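Local coordinates for enoyl-CoA hydratase carB homologue (Streptomyces cattleya, PDB 5O34), which probably acts as a carboxymethylproline synthase-like member of the crotonase superfamily in the biosynthesis of the antibiotic thienamycin, at residues 155-160 against 185-190; 164-168 against 229-233; 171-177 against 202-208. Residues are numbered along the deposited sequence.

Interaction 1 of 3, residues 155-160 against 185-190; sequences LQISLC and FGGFML
Residues 155-158 are the last helical turn of helix 152-158, and Leu159 and Cys160 continue from it as a turn. Residues 185-190 lie within helix 184-194. Leu159 N hydrogen-bonds to Leu155 O at 3.0 Å, and Met189 N to Phe185 O at 2.8 Å. Two close backbone points set the register. Gln156 CA lies 6.3 Å from Gly186 CA, and Leu159 CA lies 6.2 Å from Met189 CA.

The main bump is Met189. Its side chain (m, t, m) points toward 155-160 and fills the hollow bordered by Gln156, Leu159 and Cys160. Met189 SD sits 3.3 Å from Gln156 O and 3.9 Å from Cys160 SG. Met189 CE reaches Gln156 CG at 3.8 Å. Gln156 points toward 185-190, and its side chain lies over Phe185 and Gly186, where Gly186 offers no side chain. This is the packing of two helices of a crotonase fold. In that family the first of them usually follows a glycine-rich turn that contributes to the oxyanion hole, so this packing probably lies beside the active site.

The return bump is Leu159 (m, t). Its CD1 wedges between Met189 CB and Leu190 CD2, 3.8 Å from each. Leu190 starts out sideways, but its m, t rotamer brings CD2 within 4.5 Å of Leu155 CD2. Phe185 starts toward 155-160, but its ring leads away and meets Tyr132 of helix 120-137 edge-to-face. Met189 also touches Tyr132, and Phe259 of helix 252-273.

Interaction 2 of 3, residues 164-168 against 229-233; sequences RLGSE and LLDRA
Residues 164-167 are extended and residues 229-233 open helix 229-242. The two axes approach to 8.9 Å and run nearly antiparallel, at 159°. Leu165 CA is 7.0 Å from Ala233 CA, and Ser167 CA is 5.9 Å from Leu229 CA. Leu165 is the main contact. Its t, p side chain points at the helix. Leu165 CD2 lies 3.4 Å from both Leu229 O and Ala233 N, and 3.8 Å from Arg232 CB. Leu165 CG meets Leu229 CD1 at 3.8 Å. At Gly166 the contact is backbone: Gly166 C is 3.9 Å from Leu229 CD1. That same CD1 lies 3.8 Å from Ser167 N. Ser167 OG hydrogen-bonds elsewhere, to Asp147. Arg232 turns its charge to Glu222 in a salt bridge. This is helix-on-sheet packing of the crotonase core. Strand 163-167 runs parallel between strands 142-146 and 222-224. Helix 229-242 packs on the sheet, almost antiparallel to strand 163-167, with Leu229 and Arg232 touching Val224 of strand 222-224 and Ala233 reaching Val94 of strand 92-96.

Interaction 3 of 3, residues 171-177 against 202-208; sequences RLVMPEF and MLLTCDE
Glu208, Phe177 and Met174 bury the largest areas in this contact. Residues 171-173 are a strand, and a weakly bonded helix begins about Glu176. Residues 202-205 end helix 196-205. Val173 CA lies 4.9 Å from Glu208 CA, and Pro175 CA lies 4.6 Å from Cys206 CA.

The extended side chain of Glu208 (m, t) starts sideways and reaches Arg171. Its OE1 accepts from Arg171 NE at 2.8 Å and from Arg171 NH2 at 2.9 Å, a salt bridge at the guanidinium edge. Glu208 CG packs on Val173 CG2 at 3.7 Å. Glu208 CA makes a CA-H...O contact with Leu172 O at 3.4 Å. The strand 171-173 lies in a small sheet between 149-151 and the antiparallel 209-210. In this part of the crotonase fold, the exit turn of helix 196-205 packs on the edge between strand 171-173 and helix 176-179, and Glu208 leads straight into strand 209-210.

Met174 heads toward the helix at CB, which meets Leu203 CD2 at 3.9 Å, while the end of its side chain leads away to helix 152-158. Met202 CE lies 3.7 Å from Leu172 O.

Phe177 (chi1 m) closes the far end. Its CD1 is 3.1 Å from Leu203 O, and its CE1 is 4.0 Å from both Leu203 CB and Leu204 CD2. Cys206 leaves the helix with positive phi, and its SG lies 3.8 Å from Pro175 CA. Thr205 OG1 takes Asp207 N at 3.3 Å in an ST turn. Tyr243 of the third subunit packs on Phe177 and Cys206, and its OH hydrogen-bonds to Leu204 O.

Overall arrangement
From the N terminus the chain passes 155-160, 164-168 and 171-177 in turn. It then returns to each of them. Interaction 1 closes first, when 185-190 comes back to the end of helix 152-158. Interaction 3 closes next at 202-208, and interaction 2 last at 229-233. Interaction 1 crosses both of the others, because its second segment falls inside their loops. Interaction 3 is nested within interaction 2. Interactions 1 and 3 touch, with Leu190 against Met174 and Leu155 against Val173. Interactions 1 and 2 meet at Arg164, beside Ser158 and Leu159. Interaction 2 sets helix 229-242 on the main sheet, interaction 3 joins the small sheet to helix 196-205, and interaction 1 packs helix 184-194 on helix 152-158.

Interaction 1 of 3, residues 155-160 against 185-190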
loop_
_atom_site.group_PDB
_atom_site.type_symbol
_atom_site.label_atom_id
_atom_site.label_comp_id
_atom_site.label_asym_id
_atom_site.label_seq_id
_atom_site.Cartn_x
_atom_site.Cartn_y
_atom_site.Cartn_z
ATOM N N LEU A 155 -13.310 -14.230 -3.584
ATOM C CA LEU A 155 -12.084 -13.430 -3.658
ATOM C C LEU A 155 -11.705 -12.882 -2.264
ATOM O O LEU A 155 -10.532 -12.935 -1.894
ATOM C CB LEU A 155 -12.239 -12.284 -4.690
ATOM C CG LEU A 155 -11.052 -11.323 -4.913
ATOM C CD1 LEU A 155 -9.728 -12.064 -5.129
ATOM C CD2 LEU A 155 -11.342 -10.388 -6.068
ATOM N N GLN A 156 -12.701 -12.420 -1.481
ATOM C CA GLN A 156 -12.494 -11.890 -0.122
ATOM C C GLN A 156 -11.839 -12.898 0.837
ATOM O O GLN A 156 -10.942 -12.521 1.595
ATOM C CB GLN A 156 -13.800 -11.326 0.451
ATOM C CG GLN A 156 -14.146 -9.943 -0.116
ATOM C CD GLN A 156 -15.588 -9.526 0.016
ATOM O OE1 GLN A 156 -16.137 -8.860 -0.871
ATOM N NE2 GLN A 156 -16.228 -9.863 1.132
ATOM N N ILE A 157 -12.228 -14.185 0.756
ATOM C CA ILE A 157 -11.630 -15.266 1.565
ATOM C C ILE A 157 -10.150 -15.413 1.196
ATOM O O ILE A 157 -9.303 -15.469 2.091
ATOM C CB ILE A 157 -12.421 -16.607 1.419
ATOM C CG1 ILE A 157 -13.856 -16.458 1.995
ATOM C CG2 ILE A 157 -11.681 -17.788 2.102
ATOM C CD1 ILE A 157 -14.905 -17.479 1.479
ATOM N N SER A 158 -9.840 -15.426 -0.117
ATOM C CA SER A 158 -8.463 -15.550 -0.617
ATOM C C SER A 158 -7.589 -14.383 -0.138
ATOM O O SER A 158 -6.437 -14.602 0.254
ATOM C CB SER A 158 -8.441 -15.697 -2.139
ATOM O OG SER A 158 -8.449 -14.457 -2.831
ATOM N N LEU A 159 -8.171 -13.162 -0.081
ATOM C CA LEU A 159 -7.473 -11.952 0.399
ATOM C C LEU A 159 -7.144 -11.968 1.924
ATOM O O LEU A 159 -6.457 -11.066 2.407
ATOM C CB LEU A 159 -8.231 -10.673 0.006
ATOM C CG LEU A 159 -8.420 -10.411 -1.497
ATOM C CD1 LEU A 159 -9.428 -9.318 -1.732
ATOM C CD2 LEU A 159 -7.103 -10.097 -2.206
ATOM N N CYS A 160 -7.568 -13.017 2.655
ATOM C CA CYS A 160 -7.261 -13.194 4.081
ATOM C C CYS A 160 -6.070 -14.146 4.264
ATOM O O CYS A 160 -5.463 -14.184 5.347
ATOM C CB CYS A 160 -8.481 -13.694 4.847
ATOM S SG CYS A 160 -9.894 -12.575 4.817
ATOM N N PHE A 185 -16.095 -4.591 2.709
ATOM C CA PHE A 185 -15.061 -5.596 2.902
ATOM C C PHE A 185 -14.132 -5.672 1.700
ATOM O O PHE A 185 -12.913 -5.643 1.872
ATOM C CB PHE A 185 -15.692 -6.955 3.204
ATOM C CG PHE A 185 -16.083 -7.136 4.648
ATOM C CD1 PHE A 185 -17.422 -7.222 5.017
ATOM C CD2 PHE A 185 -15.115 -7.209 5.644
ATOM C CE1 PHE A 185 -17.786 -7.395 6.358
ATOM C CE2 PHE A 185 -15.478 -7.385 6.982
ATOM C CZ PHE A 185 -16.812 -7.465 7.333
ATOM N N GLY A 186 -14.712 -5.709 0.503
ATOM C CA GLY A 186 -13.965 -5.761 -0.746
ATOM C C GLY A 186 -13.033 -4.582 -0.907
ATOM O O GLY A 186 -11.866 -4.765 -1.249
ATOM N N GLY A 187 -13.543 -3.391 -0.601
ATOM C CA GLY A 187 -12.793 -2.144 -0.638
ATOM C C GLY A 187 -11.623 -2.175 0.320
ATOM O O GLY A 187 -10.492 -1.893 -0.083
ATOM N N PHE A 188 -11.869 -2.579 1.584
ATOM C CA PHE A 188 -10.805 -2.695 2.586
ATOM C C PHE A 188 -9.733 -3.739 2.216
ATOM O O PHE A 188 -8.535 -3.437 2.261
ATOM C CB PHE A 188 -11.379 -2.984 3.984
ATOM C CG PHE A 188 -10.290 -3.163 5.013
ATOM C CD1 PHE A 188 -9.657 -2.061 5.578
ATOM C CD2 PHE A 188 -9.849 -4.433 5.369
ATOM C CE1 PHE A 188 -8.607 -2.224 6.476
ATOM C CE2 PHE A 188 -8.801 -4.593 6.272
ATOM C CZ PHE A 188 -8.176 -3.487 6.804
ATOM N N MET A 189 -10.166 -4.961 1.874
ATOM C CA MET A 189 -9.287 -6.090 1.569
ATOM C C MET A 189 -8.440 -5.903 0.307
ATOM O O MET A 189 -7.276 -6.316 0.303
ATOM C CB MET A 189 -10.083 -7.405 1.515
ATOM C CG MET A 189 -10.231 -8.066 2.881
ATOM S SD MET A 189 -11.357 -9.495 2.959
ATOM C CE MET A 189 -12.796 -8.691 3.162
ATOM N N LEU A 190 -9.004 -5.283 -0.751
ATOM C CA LEU A 190 -8.269 -5.052 -2.000
ATOM C C LEU A 190 -7.196 -3.974 -1.829
ATOM O O LEU A 190 -6.154 -4.011 -2.496
ATOM C CB LEU A 190 -9.218 -4.653 -3.131
ATOM C CG LEU A 190 -10.078 -5.721 -3.796
ATOM C CD1 LEU A 190 -10.982 -5.068 -4.812
ATOM C CD2 LEU A 190 -9.224 -6.764 -4.498
#

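Interaction 2 of 3, residues 164-168 against 229-233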
loop_
_atom_site.group_PDB
_atom_site.type_symbol
_atom_site.label_atom_id
_atom_site.label_comp_id
_atom_site.label_asym_id
_atom_site.label_seq_id
_atom_site.Cartn_x
_atom_site.Cartn_y
_atom_site.Cartn_z
ATOM N N ARG A 164 -1.530 -16.348 -2.343
ATOM C CA ARG A 164 -2.523 -16.705 -3.343
ATOM C C ARG A 164 -1.807 -17.192 -4.593
ATOM O O ARG A 164 -1.037 -16.456 -5.215
ATOM C CB ARG A 164 -3.467 -15.531 -3.631
ATOM C CG ARG A 164 -4.309 -15.146 -2.418
ATOM C CD ARG A 164 -5.087 -13.862 -2.626
ATOM N NE ARG A 164 -4.231 -12.677 -2.702
ATOM C CZ ARG A 164 -3.747 -12.017 -1.657
ATOM N NH1 ARG A 164 -4.002 -12.435 -0.421
ATOM N NH2 ARG A 164 -2.996 -10.940 -1.836
ATOM N N LEU A 165 -2.012 -18.464 -4.906
ATOM C CA LEU A 165 -1.432 -19.120 -6.063
ATOM C C LEU A 165 -2.526 -19.297 -7.096
ATOM O O LEU A 165 -3.560 -19.915 -6.821
ATOM C CB LEU A 165 -0.828 -20.456 -5.641
ATOM C CG LEU A 165 -0.093 -21.271 -6.700
ATOM C CD1 LEU A 165 1.178 -20.575 -7.173
ATOM C CD2 LEU A 165 0.251 -22.621 -6.155
ATOM N N GLY A 166 -2.313 -18.695 -8.258
ATOM C CA GLY A 166 -3.285 -18.750 -9.333
ATOM C C GLY A 166 -2.820 -19.542 -10.534
ATOM O O GLY A 166 -1.631 -19.540 -10.865
ATOM N N SER A 167 -3.763 -20.234 -11.185
ATOM C CA SER A 167 -3.496 -20.927 -12.440
ATOM C C SER A 167 -3.676 -19.832 -13.502
ATOM O O SER A 167 -4.276 -18.794 -13.200
ATOM C CB SER A 167 -4.499 -22.055 -12.668
ATOM O OG SER A 167 -5.768 -21.582 -13.092
ATOM N N GLU A 168 -3.206 -20.046 -14.736
ATOM C CA GLU A 168 -3.406 -19.000 -15.740
ATOM C C GLU A 168 -4.893 -18.908 -16.205
ATOM O O GLU A 168 -5.239 -18.013 -16.979
ATOM C CB GLU A 168 -2.402 -19.118 -16.887
ATOM C CG GLU A 168 -1.097 -18.397 -16.552
ATOM C CD GLU A 168 0.190 -19.206 -16.638
ATOM O OE1 GLU A 168 1.125 -18.916 -15.856
ATOM O OE2 GLU A 168 0.282 -20.101 -17.510
ATOM N N LEU A 229 -0.819 -26.491 -10.691
ATOM C CA LEU A 229 -1.384 -25.671 -9.602
ATOM C C LEU A 229 -1.298 -26.317 -8.195
ATOM O O LEU A 229 -0.656 -25.734 -7.312
ATOM C CB LEU A 229 -2.829 -25.194 -9.884
ATOM C CG LEU A 229 -3.463 -24.325 -8.765
ATOM C CD1 LEU A 229 -2.813 -22.949 -8.670
ATOM C CD2 LEU A 229 -4.932 -24.174 -8.955
ATOM N N LEU A 230 -1.935 -27.496 -7.988
ATOM C CA LEU A 230 -1.910 -28.180 -6.691
ATOM C C LEU A 230 -0.494 -28.647 -6.319
ATOM O O LEU A 230 -0.118 -28.532 -5.156
ATOM C CB LEU A 230 -2.948 -29.306 -6.630
ATOM C CG LEU A 230 -3.271 -29.928 -5.262
ATOM C CD1 LEU A 230 -3.944 -28.922 -4.327
ATOM C CD2 LEU A 230 -4.194 -31.108 -5.430
ATOM N N ASP A 231 0.310 -29.070 -7.311
ATOM C CA ASP A 231 1.713 -29.478 -7.129
ATOM C C ASP A 231 2.551 -28.369 -6.521
ATOM O O ASP A 231 3.310 -28.608 -5.577
ATOM C CB ASP A 231 2.328 -29.899 -8.474
ATOM C CG ASP A 231 1.768 -31.198 -8.977
ATOM O OD1 ASP A 231 1.248 -31.965 -8.155
ATOM O OD2 ASP A 231 1.918 -31.482 -10.182
ATOM N N ARG A 232 2.420 -27.159 -7.084
ATOM C CA ARG A 232 3.124 -25.975 -6.612
ATOM C C ARG A 232 2.598 -25.594 -5.215
ATOM O O ARG A 232 3.402 -25.342 -4.318
ATOM C CB ARG A 232 2.998 -24.839 -7.650
ATOM C CG ARG A 232 3.822 -23.579 -7.380
ATOM C CD ARG A 232 5.247 -23.806 -6.908
ATOM N NE ARG A 232 5.741 -22.612 -6.223
ATOM C CZ ARG A 232 6.699 -22.605 -5.301
ATOM N NH1 ARG A 232 7.281 -23.740 -4.928
ATOM N NH2 ARG A 232 7.077 -21.465 -4.740
ATOM N N ALA A 233 1.267 -25.667 -5.012
ATOM C CA ALA A 233 0.629 -25.381 -3.719
ATOM C C ALA A 233 1.195 -26.262 -2.602
ATOM O O ALA A 233 1.614 -25.740 -1.564
ATOM C CB ALA A 233 -0.879 -25.552 -3.823
#

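Interaction 3 of 3, residues 171-177 against 202-208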
loop_
_atom_site.group_PDB
_atom_site.type_symbol
_atom_site.label_atom_id
_atom_site.label_comp_id
_atom_site.label_asym_id
_atom_site.label_seq_id
_atom_site.Cartn_x
_atom_site.Cartn_y
_atom_site.Cartn_z
ATOM N N ARG A 171 -9.337 -15.945 -12.735
ATOM C CA ARG A 171 -9.931 -14.660 -13.092
ATOM C C ARG A 171 -10.531 -14.050 -11.819
ATOM O O ARG A 171 -11.306 -14.702 -11.124
ATOM C CB ARG A 171 -10.929 -14.805 -14.260
ATOM C CG ARG A 171 -10.207 -15.124 -15.576
ATOM C CD ARG A 171 -11.108 -15.275 -16.788
ATOM N NE ARG A 171 -11.582 -13.982 -17.287
ATOM C CZ ARG A 171 -10.905 -13.184 -18.113
ATOM N NH1 ARG A 171 -9.694 -13.529 -18.541
ATOM N NH2 ARG A 171 -11.427 -12.030 -18.506
ATOM N N LEU A 172 -10.077 -12.840 -11.456
ATOM C CA LEU A 172 -10.468 -12.159 -10.210
ATOM C C LEU A 172 -11.453 -11.009 -10.477
ATOM O O LEU A 172 -11.218 -10.219 -11.389
ATOM C CB LEU A 172 -9.187 -11.667 -9.503
ATOM C CG LEU A 172 -8.386 -12.669 -8.623
ATOM C CD1 LEU A 172 -8.073 -13.991 -9.312
ATOM C CD2 LEU A 172 -7.088 -12.081 -8.197
ATOM N N VAL A 173 -12.583 -10.950 -9.727
ATOM C CA VAL A 173 -13.624 -9.945 -9.922
ATOM C C VAL A 173 -14.202 -9.515 -8.581
ATOM O O VAL A 173 -14.404 -10.319 -7.672
ATOM C CB VAL A 173 -14.783 -10.427 -10.875
ATOM C CG1 VAL A 173 -15.348 -9.286 -11.720
ATOM C CG2 VAL A 173 -14.367 -11.602 -11.763
ATOM N N MET A 174 -14.533 -8.211 -8.518
ATOM C CA MET A 174 -15.241 -7.587 -7.413
ATOM C C MET A 174 -16.442 -6.868 -8.072
ATOM O O MET A 174 -16.403 -5.651 -8.182
ATOM C CB MET A 174 -14.362 -6.586 -6.626
ATOM C CG MET A 174 -13.667 -7.192 -5.440
ATOM S SD MET A 174 -14.709 -8.002 -4.244
ATOM C CE MET A 174 -13.559 -8.376 -3.251
ATOM N N PRO A 175 -17.446 -7.613 -8.637
ATOM C CA PRO A 175 -18.600 -6.951 -9.290
ATOM C C PRO A 175 -19.757 -6.430 -8.396
ATOM O O PRO A 175 -20.801 -6.065 -8.941
ATOM C CB PRO A 175 -19.101 -8.039 -10.249
ATOM C CG PRO A 175 -18.860 -9.297 -9.513
ATOM C CD PRO A 175 -17.641 -9.086 -8.609
ATOM N N GLU A 176 -19.595 -6.420 -7.057
ATOM C CA GLU A 176 -20.595 -5.953 -6.077
ATOM C C GLU A 176 -21.478 -4.777 -6.536
ATOM O O GLU A 176 -22.703 -4.854 -6.390
ATOM C CB GLU A 176 -19.939 -5.607 -4.730
ATOM C CG GLU A 176 -19.799 -6.794 -3.798
ATOM C CD GLU A 176 -18.600 -7.697 -4.011
ATOM O OE1 GLU A 176 -17.938 -7.587 -5.069
ATOM O OE2 GLU A 176 -18.336 -8.532 -3.116
ATOM N N PHE A 177 -20.865 -3.724 -7.121
ATOM C CA PHE A 177 -21.577 -2.542 -7.629
ATOM C C PHE A 177 -22.494 -2.864 -8.814
ATOM O O PHE A 177 -23.641 -2.417 -8.827
ATOM C CB PHE A 177 -20.614 -1.390 -7.973
ATOM C CG PHE A 177 -19.958 -0.692 -6.803
ATOM C CD1 PHE A 177 -18.911 0.196 -7.003
ATOM C CD2 PHE A 177 -20.399 -0.908 -5.501
ATOM C CE1 PHE A 177 -18.310 0.847 -5.927
ATOM C CE2 PHE A 177 -19.801 -0.252 -4.424
ATOM C CZ PHE A 177 -18.762 0.621 -4.643
ATOM N N MET A 202 -10.876 -1.845 -9.643
ATOM C CA MET A 202 -11.699 -3.051 -9.537
ATOM C C MET A 202 -13.149 -2.787 -9.152
ATOM O O MET A 202 -14.042 -3.304 -9.819
ATOM C CB MET A 202 -11.070 -4.072 -8.591
ATOM C CG MET A 202 -9.911 -4.791 -9.192
ATOM S SD MET A 202 -9.432 -6.209 -8.207
ATOM C CE MET A 202 -10.491 -7.504 -8.944
ATOM N N LEU A 203 -13.387 -1.993 -8.092
ATOM C CA LEU A 203 -14.743 -1.675 -7.617
ATOM C C LEU A 203 -15.558 -0.879 -8.614
ATOM O O LEU A 203 -16.740 -1.168 -8.796
ATOM C CB LEU A 203 -14.740 -0.908 -6.265
ATOM C CG LEU A 203 -14.240 -1.573 -4.954
ATOM C CD1 LEU A 203 -15.040 -1.074 -3.762
ATOM C CD2 LEU A 203 -14.283 -3.094 -4.999
ATOM N N LEU A 204 -14.936 0.125 -9.258
ATOM C CA LEU A 204 -15.626 1.045 -10.163
ATOM C C LEU A 204 -15.824 0.548 -11.588
ATOM O O LEU A 204 -16.788 0.981 -12.226
ATOM C CB LEU A 204 -14.944 2.423 -10.171
ATOM C CG LEU A 204 -14.861 3.157 -8.828
ATOM C CD1 LEU A 204 -14.055 4.430 -8.968
ATOM C CD2 LEU A 204 -16.239 3.417 -8.213
ATOM N N THR A 205 -14.944 -0.322 -12.102
ATOM C CA THR A 205 -15.096 -0.840 -13.472
ATOM C C THR A 205 -15.819 -2.201 -13.483
ATOM O O THR A 205 -16.410 -2.580 -14.506
ATOM C CB THR A 205 -13.732 -1.007 -14.184
ATOM O OG1 THR A 205 -12.988 -2.054 -13.558
ATOM C CG2 THR A 205 -12.922 0.290 -14.268
ATOM N N CYS A 206 -15.690 -2.961 -12.368
ATOM C CA CYS A 206 -16.188 -4.329 -12.176
ATOM C C CYS A 206 -15.627 -5.305 -13.222
ATOM O O CYS A 206 -16.177 -6.384 -13.425
ATOM C CB CYS A 206 -17.709 -4.378 -12.086
ATOM S SG CYS A 206 -18.380 -3.450 -10.688
ATOM N N ASP A 207 -14.489 -4.926 -13.834
ATOM C CA ASP A 207 -13.748 -5.703 -14.821
ATOM C C ASP A 207 -13.064 -6.878 -14.156
ATOM O O ASP A 207 -12.792 -6.856 -12.950
ATOM C CB ASP A 207 -12.679 -4.829 -15.508
ATOM C CG ASP A 207 -13.189 -3.819 -16.529
ATOM O OD1 ASP A 207 -14.436 -3.735 -16.727
ATOM O OD2 ASP A 207 -12.346 -3.114 -17.139
ATOM N N GLU A 208 -12.769 -7.898 -14.960
ATOM C CA GLU A 208 -12.098 -9.108 -14.519
ATOM C C GLU A 208 -10.603 -8.892 -14.599
ATOM O O GLU A 208 -10.117 -8.193 -15.486
ATOM C CB GLU A 208 -12.528 -10.317 -15.364
ATOM C CG GLU A 208 -14.034 -10.569 -15.338
ATOM C CD GLU A 208 -14.564 -11.768 -16.115
ATOM O OE1 GLU A 208 -13.789 -12.386 -16.881
ATOM O OE2 GLU A 208 -15.770 -12.077 -15.976
#